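Local coordinates for protein UDP-N-acetylglucosamine 3-dehydrogenase (Acidithiobacillus ferrooxidans, PDB 7BVJ) that oxidises the 3-hydroxyl of the glucosamine in UDP-N-acetylglucosamine to a ketone with NAD(+), a step in making the diamino sugar of some lipid A, at residues Ala77-Lys91 with Leu103-Gly117. Sequence-based numbering, arbitrary orientation.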
ATOM      1  N   ALA A  77     -10.426  -2.223  13.902  1.00 20.79           N
ATOM      2  CA  ALA A  77      -9.882  -0.889  14.141  1.00 24.70           C
ATOM      3  C   ALA A  77     -10.781  -0.097  15.069  1.00 24.40           C
ATOM      4  O   ALA A  77     -10.297   0.692  15.888  1.00 22.17           O
ATOM      5  CB  ALA A  77      -9.699  -0.133  12.820  1.00 19.15           C
ATOM      6  N   GLU A  78     -12.098  -0.283  14.951  1.00 20.80           N
ATOM      7  CA  GLU A  78     -13.013   0.367  15.879  1.00 26.65           C
ATOM      8  C   GLU A  78     -12.715  -0.055  17.314  1.00 25.92           C
ATOM      9  O   GLU A  78     -12.629   0.790  18.217  1.00 28.74           O
ATOM     10  CB  GLU A  78     -14.457   0.035  15.501  1.00 27.17           C
ATOM     11  CG  GLU A  78     -15.477   1.011  16.038  1.00 26.53           C
ATOM     12  CD  GLU A  78     -16.904   0.568  15.772  1.00 36.39           C
ATOM     13  OE1 GLU A  78     -17.151  -0.665  15.652  1.00 30.40           O
ATOM     14  OE2 GLU A  78     -17.775   1.459  15.691  1.00 36.84           O
ATOM     15  N   VAL A  79     -12.549  -1.367  17.549  1.00 24.65           N
ATOM     16  CA  VAL A  79     -12.255  -1.813  18.916  1.00 25.57           C
ATOM     17  C   VAL A  79     -10.902  -1.269  19.374  1.00 28.66           C
ATOM     18  O   VAL A  79     -10.740  -0.844  20.527  1.00 21.45           O
ATOM     19  CB  VAL A  79     -12.318  -3.348  19.027  1.00 30.29           C
ATOM     20  CG1 VAL A  79     -11.914  -3.795  20.438  1.00 27.25           C
ATOM     21  CG2 VAL A  79     -13.726  -3.860  18.706  1.00 22.00           C
ATOM     22  N   ALA A  80      -9.920  -1.239  18.468  1.00 23.36           N
ATOM     23  CA  ALA A  80      -8.581  -0.813  18.852  1.00 23.98           C
ATOM     24  C   ALA A  80      -8.553   0.674  19.182  1.00 24.38           C
ATOM     25  O   ALA A  80      -7.916   1.085  20.158  1.00 23.35           O
ATOM     26  CB  ALA A  80      -7.581  -1.154  17.751  1.00 18.59           C
ATOM     27  N   MET A  81      -9.286   1.489  18.427  1.00 22.53           N
ATOM     28  CA  MET A  81      -9.307   2.917  18.715  1.00 28.67           C
ATOM     29  C   MET A  81     -10.171   3.252  19.917  1.00 27.70           C
ATOM     30  O   MET A  81      -9.930   4.275  20.570  1.00 24.07           O
ATOM     31  CB  MET A  81      -9.795   3.710  17.505  1.00 25.08           C
ATOM     32  CG  MET A  81      -8.767   3.828  16.404  1.00 30.79           C
ATOM     33  SD  MET A  81      -9.481   4.505  14.897  1.00 36.98           S
ATOM     34  CE  MET A  81      -8.053   4.460  13.847  1.00 32.40           C
ATOM     35  N   GLN A  82     -11.200   2.446  20.202  1.00 26.79           N
ATOM     36  CA  GLN A  82     -11.985   2.684  21.410  1.00 26.40           C
ATOM     37  C   GLN A  82     -11.126   2.531  22.656  1.00 29.14           C
ATOM     38  O   GLN A  82     -11.404   3.153  23.686  1.00 30.53           O
ATOM     39  CB  GLN A  82     -13.174   1.726  21.475  1.00 27.69           C
ATOM     40  CG  GLN A  82     -14.137   2.059  22.593  1.00 32.97           C
ATOM     41  CD  GLN A  82     -14.543   3.522  22.571  1.00 40.26           C
ATOM     42  OE1 GLN A  82     -15.019   4.024  21.553  1.00 42.32           O
ATOM     43  NE2 GLN A  82     -14.352   4.216  23.694  1.00 37.09           N
ATOM     44  N   ALA A  83     -10.084   1.708  22.571  1.00 27.49           N
ATOM     45  CA  ALA A  83      -9.096   1.509  23.619  1.00 28.01           C
ATOM     46  C   ALA A  83      -7.948   2.520  23.563  1.00 28.94           C
ATOM     47  O   ALA A  83      -6.913   2.296  24.202  1.00 30.14           O
ATOM     48  CB  ALA A  83      -8.531   0.091  23.528  1.00 25.51           C
ATOM     49  N   GLY A  84      -8.100   3.610  22.816  1.00 25.66           N
ATOM     50  CA  GLY A  84      -7.050   4.620  22.741  1.00 25.56           C
ATOM     51  C   GLY A  84      -5.741   4.105  22.189  1.00 25.59           C
ATOM     52  O   GLY A  84      -4.677   4.596  22.580  1.00 32.83           O
ATOM     53  N   VAL A  85      -5.786   3.118  21.290  1.00 22.95           N
ATOM     54  CA  VAL A  85      -4.595   2.484  20.734  1.00 22.55           C
ATOM     55  C   VAL A  85      -4.416   2.958  19.287  1.00 26.88           C
ATOM     56  O   VAL A  85      -5.356   2.895  18.482  1.00 25.17           O
ATOM     57  CB  VAL A  85      -4.697   0.946  20.830  1.00 24.81           C
ATOM     58  CG1 VAL A  85      -3.594   0.250  20.013  1.00 22.02           C
ATOM     59  CG2 VAL A  85      -4.648   0.476  22.312  1.00 24.01           C
ATOM     60  N   HIS A  86      -3.220   3.448  18.962  1.00 25.35           N
ATOM     61  CA  HIS A  86      -2.914   3.855  17.590  1.00 22.94           C
ATOM     62  C   HIS A  86      -2.878   2.639  16.658  1.00 21.63           C
ATOM     63  O   HIS A  86      -2.567   1.516  17.076  1.00 22.03           O
ATOM     64  CB  HIS A  86      -1.572   4.581  17.525  1.00 19.23           C
ATOM     65  CG  HIS A  86      -1.378   5.646  18.568  1.00 21.68           C
ATOM     66  ND1 HIS A  86      -1.827   6.940  18.417  1.00 28.95           N
ATOM     67  CD2 HIS A  86      -0.727   5.617  19.754  1.00 24.56           C
ATOM     68  CE1 HIS A  86      -1.495   7.653  19.480  1.00 23.21           C
ATOM     69  NE2 HIS A  86      -0.816   6.875  20.301  1.00 24.45           N
ATOM     70  N   CYS A  87      -3.170   2.870  15.369  1.00 17.19           N
ATOM     71  CA  CYS A  87      -3.388   1.779  14.415  1.00 17.36           C
ATOM     72  C   CYS A  87      -2.646   1.992  13.104  1.00 21.39           C
ATOM     73  O   CYS A  87      -2.770   3.050  12.473  1.00 21.32           O
ATOM     74  CB  CYS A  87      -4.887   1.625  14.102  1.00 26.17           C
ATOM     75  SG  CYS A  87      -5.848   1.081  15.472  1.00 27.21           S
ATOM     76  N   LEU A  88      -1.895   0.978  12.694  1.00 21.44           N
ATOM     77  CA  LEU A  88      -1.436   0.824  11.315  1.00 22.67           C
ATOM     78  C   LEU A  88      -2.267  -0.306  10.681  1.00 21.23           C
ATOM     79  O   LEU A  88      -2.145  -1.473  11.072  1.00 22.97           O
ATOM     80  CB  LEU A  88       0.072   0.535  11.274  1.00 21.55           C
ATOM     81  CG  LEU A  88       0.699  -0.047  10.001  1.00 19.35           C
ATOM     82  CD1 LEU A  88       0.446   0.866   8.804  1.00 23.80           C
ATOM     83  CD2 LEU A  88       2.182  -0.311  10.176  1.00 16.50           C
ATOM     84  N   ILE A  89      -3.128   0.038   9.722  1.00 20.04           N
ATOM     85  CA  ILE A  89      -4.022  -0.923   9.080  1.00 21.43           C
ATOM     86  C   ILE A  89      -3.418  -1.336   7.747  1.00 23.52           C
ATOM     87  O   ILE A  89      -3.052  -0.478   6.929  1.00 20.77           O
ATOM     88  CB  ILE A  89      -5.425  -0.329   8.874  1.00 22.85           C
ATOM     89  CG1 ILE A  89      -6.037   0.081  10.214  1.00 20.67           C
ATOM     90  CG2 ILE A  89      -6.335  -1.329   8.130  1.00 20.77           C
ATOM     91  CD1 ILE A  89      -7.376   0.760  10.087  1.00 19.38           C
ATOM     92  N   GLU A  90      -3.304  -2.640   7.517  1.00 26.98           N
ATOM     93  CA  GLU A  90      -2.824  -3.087   6.214  1.00 25.39           C
ATOM     94  C   GLU A  90      -3.764  -2.589   5.117  1.00 24.98           C
ATOM     95  O   GLU A  90      -4.959  -2.383   5.337  1.00 23.77           O
ATOM     96  CB  GLU A  90      -2.693  -4.614   6.194  1.00 28.69           C
ATOM     97  CG  GLU A  90      -2.159  -5.233   4.899  1.00 32.84           C
ATOM     98  CD  GLU A  90      -0.788  -4.685   4.462  1.00 35.43           C
ATOM     99  OE1 GLU A  90       0.097  -4.465   5.327  1.00 33.63           O
ATOM    100  OE2 GLU A  90      -0.599  -4.497   3.236  1.00 34.13           O
ATOM    101  N   LYS A  91      -3.200  -2.315   3.942  1.00 28.14           N
ATOM    102  CA  LYS A  91      -4.040  -1.944   2.813  1.00 25.41           C
ATOM    103  C   LYS A  91      -4.801  -3.169   2.305  1.00 18.51           C
ATOM    104  O   LYS A  91      -4.306  -4.296   2.378  1.00 25.21           O
ATOM    105  CB  LYS A  91      -3.201  -1.342   1.685  1.00 23.54           C
ATOM    106  CG  LYS A  91      -2.227  -2.320   1.051  1.00 21.68           C
ATOM    107  CD  LYS A  91      -2.810  -2.996  -0.195  1.00 28.83           C
ATOM    108  CE  LYS A  91      -1.872  -4.099  -0.679  1.00 30.67           C
ATOM    109  NZ  LYS A  91      -2.577  -5.303  -1.196  1.00 36.92           N
ATOM    110  N   LEU A 103     -13.746   5.738  10.710  1.00 22.21           N
ATOM    111  CA  LEU A 103     -12.514   5.519  11.458  1.00 22.15           C
ATOM    112  C   LEU A 103     -11.650   6.776  11.472  1.00 27.80           C
ATOM    113  O   LEU A 103     -10.999   7.065  12.483  1.00 25.62           O
ATOM    114  CB  LEU A 103     -11.743   4.324  10.894  1.00 19.99           C
ATOM    115  CG  LEU A 103     -12.403   2.939  11.085  1.00 24.45           C
ATOM    116  CD1 LEU A 103     -11.720   1.876  10.248  1.00 19.76           C
ATOM    117  CD2 LEU A 103     -12.417   2.511  12.547  1.00 24.03           C
ATOM    118  N   ILE A 104     -11.650   7.550  10.382  1.00 24.51           N
ATOM    119  CA  ILE A 104     -10.961   8.840  10.391  1.00 27.68           C
ATOM    120  C   ILE A 104     -11.545   9.737  11.479  1.00 24.46           C
ATOM    121  O   ILE A 104     -10.811  10.343  12.266  1.00 27.63           O
ATOM    122  CB  ILE A 104     -11.037   9.500   8.998  1.00 28.16           C
ATOM    123  CG1 ILE A 104     -10.132   8.765   8.005  1.00 21.05           C
ATOM    124  CG2 ILE A 104     -10.662  10.976   9.066  1.00 23.89           C
ATOM    125  CD1 ILE A 104     -10.549   8.927   6.572  1.00 30.31           C
ATOM    126  N   GLY A 105     -12.876   9.802  11.561  1.00 29.03           N
ATOM    127  CA  GLY A 105     -13.501  10.612  12.600  1.00 25.70           C
ATOM    128  C   GLY A 105     -13.136  10.157  14.004  1.00 29.28           C
ATOM    129  O   GLY A 105     -12.754  10.966  14.857  1.00 29.83           O
ATOM    130  N   MET A 106     -13.259   8.855  14.266  1.00 30.12           N
ATOM    131  CA  MET A 106     -12.944   8.340  15.598  1.00 31.78           C
ATOM    132  C   MET A 106     -11.474   8.575  15.945  1.00 35.35           C
ATOM    133  O   MET A 106     -11.137   8.863  17.104  1.00 32.42           O
ATOM    134  CB  MET A 106     -13.291   6.857  15.674  1.00 34.26           C
ATOM    135  CG  MET A 106     -13.262   6.273  17.086  1.00 48.63           C
ATOM    136  SD  MET A 106     -13.174   4.458  17.109  1.00 49.64           S
ATOM    137  CE  MET A 106     -14.065   4.088  15.615  1.00 30.05           C
ATOM    138  N   ALA A 107     -10.591   8.495  14.941  1.00 31.02           N
ATOM    139  CA  ALA A 107      -9.169   8.734  15.167  1.00 35.81           C
ATOM    140  C   ALA A 107      -8.928  10.177  15.558  1.00 33.19           C
ATOM    141  O   ALA A 107      -8.197  10.464  16.513  1.00 28.60           O
ATOM    142  CB  ALA A 107      -8.361   8.376  13.914  1.00 33.43           C
ATOM    143  N   GLN A 108      -9.549  11.104  14.828  1.00 33.33           N
ATOM    144  CA  GLN A 108      -9.386  12.515  15.160  1.00 35.49           C
ATOM    145  C   GLN A 108      -9.931  12.815  16.553  1.00 37.05           C
ATOM    146  O   GLN A 108      -9.276  13.504  17.346  1.00 35.78           O
ATOM    147  CB  GLN A 108     -10.070  13.376  14.103  1.00 36.02           C
ATOM    148  CG  GLN A 108      -9.336  14.651  13.785  1.00 48.76           C
ATOM    149  CD  GLN A 108     -10.281  15.742  13.359  1.00 51.53           C
ATOM    150  OE1 GLN A 108     -11.342  15.468  12.794  1.00 54.34           O
ATOM    151  NE2 GLN A 108      -9.916  16.991  13.645  1.00 47.81           N
ATOM    152  N   GLU A 109     -11.113  12.279  16.883  1.00 33.98           N
ATOM    153  CA  GLU A 109     -11.662  12.487  18.224  1.00 36.81           C
ATOM    154  C   GLU A 109     -10.723  11.946  19.293  1.00 35.03           C
ATOM    155  O   GLU A 109     -10.584  12.545  20.364  1.00 37.79           O
ATOM    156  CB  GLU A 109     -13.043  11.839  18.364  1.00 40.97           C
ATOM    157  CG  GLU A 109     -13.877  12.403  19.546  1.00 40.60           C
ATOM    158  CD  GLU A 109     -13.774  11.582  20.843  1.00 46.92           C
ATOM    159  OE1 GLU A 109     -14.068  10.361  20.827  1.00 43.23           O
ATOM    160  OE2 GLU A 109     -13.414  12.168  21.893  1.00 46.88           O
ATOM    161  N   ARG A 110     -10.061  10.826  19.021  1.00 33.89           N
ATOM    162  CA  ARG A 110      -9.202  10.217  20.027  1.00 32.12           C
ATOM    163  C   ARG A 110      -7.776  10.748  19.996  1.00 32.80           C
ATOM    164  O   ARG A 110      -6.978  10.370  20.861  1.00 33.02           O
ATOM    165  CB  ARG A 110      -9.182   8.694  19.855  1.00 38.46           C
ATOM    166  CG  ARG A 110     -10.505   7.997  20.117  1.00 30.43           C
ATOM    167  CD  ARG A 110     -11.015   8.330  21.504  1.00 40.29           C
ATOM    168  NE  ARG A 110     -10.147   7.827  22.567  1.00 35.67           N
ATOM    169  CZ  ARG A 110     -10.460   6.795  23.343  1.00 42.47           C
ATOM    170  NH1 ARG A 110      -9.620   6.398  24.304  1.00 38.83           N
ATOM    171  NH2 ARG A 110     -11.618   6.157  23.150  1.00 32.66           N
ATOM    172  N   HIS A 111      -7.449  11.623  19.042  1.00 31.71           N
ATOM    173  CA  HIS A 111      -6.086  12.100  18.831  1.00 30.31           C
ATOM    174  C   HIS A 111      -5.123  10.920  18.683  1.00 28.82           C
ATOM    175  O   HIS A 111      -4.078  10.847  19.330  1.00 32.58           O
ATOM    176  CB  HIS A 111      -5.646  13.046  19.957  1.00 36.82           C
ATOM    177  CG  HIS A 111      -6.507  14.266  20.094  1.00 44.70           C
ATOM    178  ND1 HIS A 111      -7.208  14.558  21.246  1.00 45.38           N
ATOM    179  CD2 HIS A 111      -6.779  15.270  19.224  1.00 47.23           C
ATOM    180  CE1 HIS A 111      -7.874  15.688  21.080  1.00 47.77           C
ATOM    181  NE2 HIS A 111      -7.634  16.139  19.862  1.00 51.82           N
ATOM    182  N   LEU A 112      -5.485   9.992  17.798  1.00 31.24           N
ATOM    183  CA  LEU A 112      -4.710   8.795  17.511  1.00 28.24           C
ATOM    184  C   LEU A 112      -4.087   8.897  16.124  1.00 27.46           C
ATOM    185  O   LEU A 112      -4.635   9.544  15.227  1.00 23.22           O
ATOM    186  CB  LEU A 112      -5.591   7.539  17.584  1.00 23.59           C
ATOM    187  CG  LEU A 112      -6.178   7.186  18.957  1.00 24.71           C
ATOM    188  CD1 LEU A 112      -7.070   5.926  18.875  1.00 16.90           C
ATOM    189  CD2 LEU A 112      -5.054   7.035  19.982  1.00 20.46           C
ATOM    190  N   VAL A 113      -2.932   8.254  15.955  1.00 25.38           N
ATOM    191  CA  VAL A 113      -2.321   8.146  14.632  1.00 21.10           C
ATOM    192  C   VAL A 113      -2.990   7.000  13.893  1.00 23.62           C
ATOM    193  O   VAL A 113      -3.112   5.884  14.416  1.00 21.03           O
ATOM    194  CB  VAL A 113      -0.800   7.926  14.732  1.00 19.38           C
ATOM    195  CG1 VAL A 113      -0.238   7.503  13.387  1.00 18.68           C
ATOM    196  CG2 VAL A 113      -0.107   9.197  15.215  1.00 27.31           C
ATOM    197  N   LEU A 114      -3.435   7.277  12.680  1.00 26.71           N
ATOM    198  CA  LEU A 114      -4.080   6.303  11.820  1.00 23.60           C
ATOM    199  C   LEU A 114      -3.242   6.216  10.554  1.00 21.68           C
ATOM    200  O   LEU A 114      -3.130   7.196   9.811  1.00 23.46           O
ATOM    201  CB  LEU A 114      -5.520   6.726  11.534  1.00 27.00           C
ATOM    202  CG  LEU A 114      -6.393   6.027  10.503  1.00 23.40           C
ATOM    203  CD1 LEU A 114      -6.452   4.515  10.745  1.00 29.03           C
ATOM    204  CD2 LEU A 114      -7.775   6.647  10.572  1.00 26.33           C
ATOM    205  N   ALA A 115      -2.620   5.063  10.336  1.00 24.43           N
ATOM    206  CA  ALA A 115      -1.798   4.828   9.164  1.00 21.13           C
ATOM    207  C   ALA A 115      -2.339   3.622   8.409  1.00 25.34           C
ATOM    208  O   ALA A 115      -2.834   2.663   9.015  1.00 23.72           O
ATOM    209  CB  ALA A 115      -0.327   4.622   9.541  1.00 17.83           C
ATOM    210  N   ILE A 116      -2.272   3.693   7.084  1.00 20.84           N
ATOM    211  CA  ILE A 116      -2.661   2.597   6.208  1.00 20.60           C
ATOM    212  C   ILE A 116      -1.389   2.030   5.592  1.00 23.11           C
ATOM    213  O   ILE A 116      -0.492   2.786   5.201  1.00 22.83           O
ATOM    214  CB  ILE A 116      -3.653   3.057   5.117  1.00 20.36           C
ATOM    215  CG1 ILE A 116      -4.760   3.924   5.716  1.00 21.87           C
ATOM    216  CG2 ILE A 116      -4.287   1.857   4.420  1.00 22.23           C
ATOM    217  CD1 ILE A 116      -5.497   3.279   6.892  1.00 20.50           C
ATOM    218  N   GLY A 117      -1.313   0.704   5.505  1.00 19.92           N
ATOM    219  CA  GLY A 117      -0.143   0.033   4.967  1.00 19.13           C
ATOM    220  C   GLY A 117       0.017   0.083   3.456  1.00 25.90           C
ATOM    221  O   GLY A 117      -0.095  -0.942   2.779  1.00 25.51           O
TER
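Leu103 straddles the methyl of Ala77, both its CD1 and CD2 lying against that CB. One turn on, Met106 lies across the side chain of Glu78: its CE rests 3.4 Å from Glu78 CG, while its SD meets Met81 CB. Met81 stretches straight out between the helices, so that its CE touches Ala107 CB and presses tightly on Leu114 CD1, at 3.5 Å. Arg110 folds back on itself, with Met81 O over one face of its guanidinium, toward the rim; NH2 makes a weak bond to Gln82 O. Helix segments 77-82 and 103-110 run nearly parallel, their axes 10.2 Å apart at closest approach, as neighbours on one side of the Rossmann sheet, and helix 97-110 is the crossover of the beta-alpha-beta unit linking strands 86-90 and 114-117. Leu112 lies antiparallel alongside Met81, its CD1 on CG, and sets CD2 over a face of the His86 imidazole, a CH-pi contact 3.9 Å from the ring centroid. The next amide, Val113 N, points almost straight (172°) at His86 ND1, 3.0 Å away and near the ring plane, which fixes the ring's rotation. Leu114 turns CD1 to Ile89 CD1 on the face covered by helices 73-82 and 97-110, whereas Ala115 CB meets Leu88 CD1 on the other, where helix 268-282 packs. Ala115 N bonds Cys87 O, and Ile89 N bonds Ala115 O at 2.7 Å.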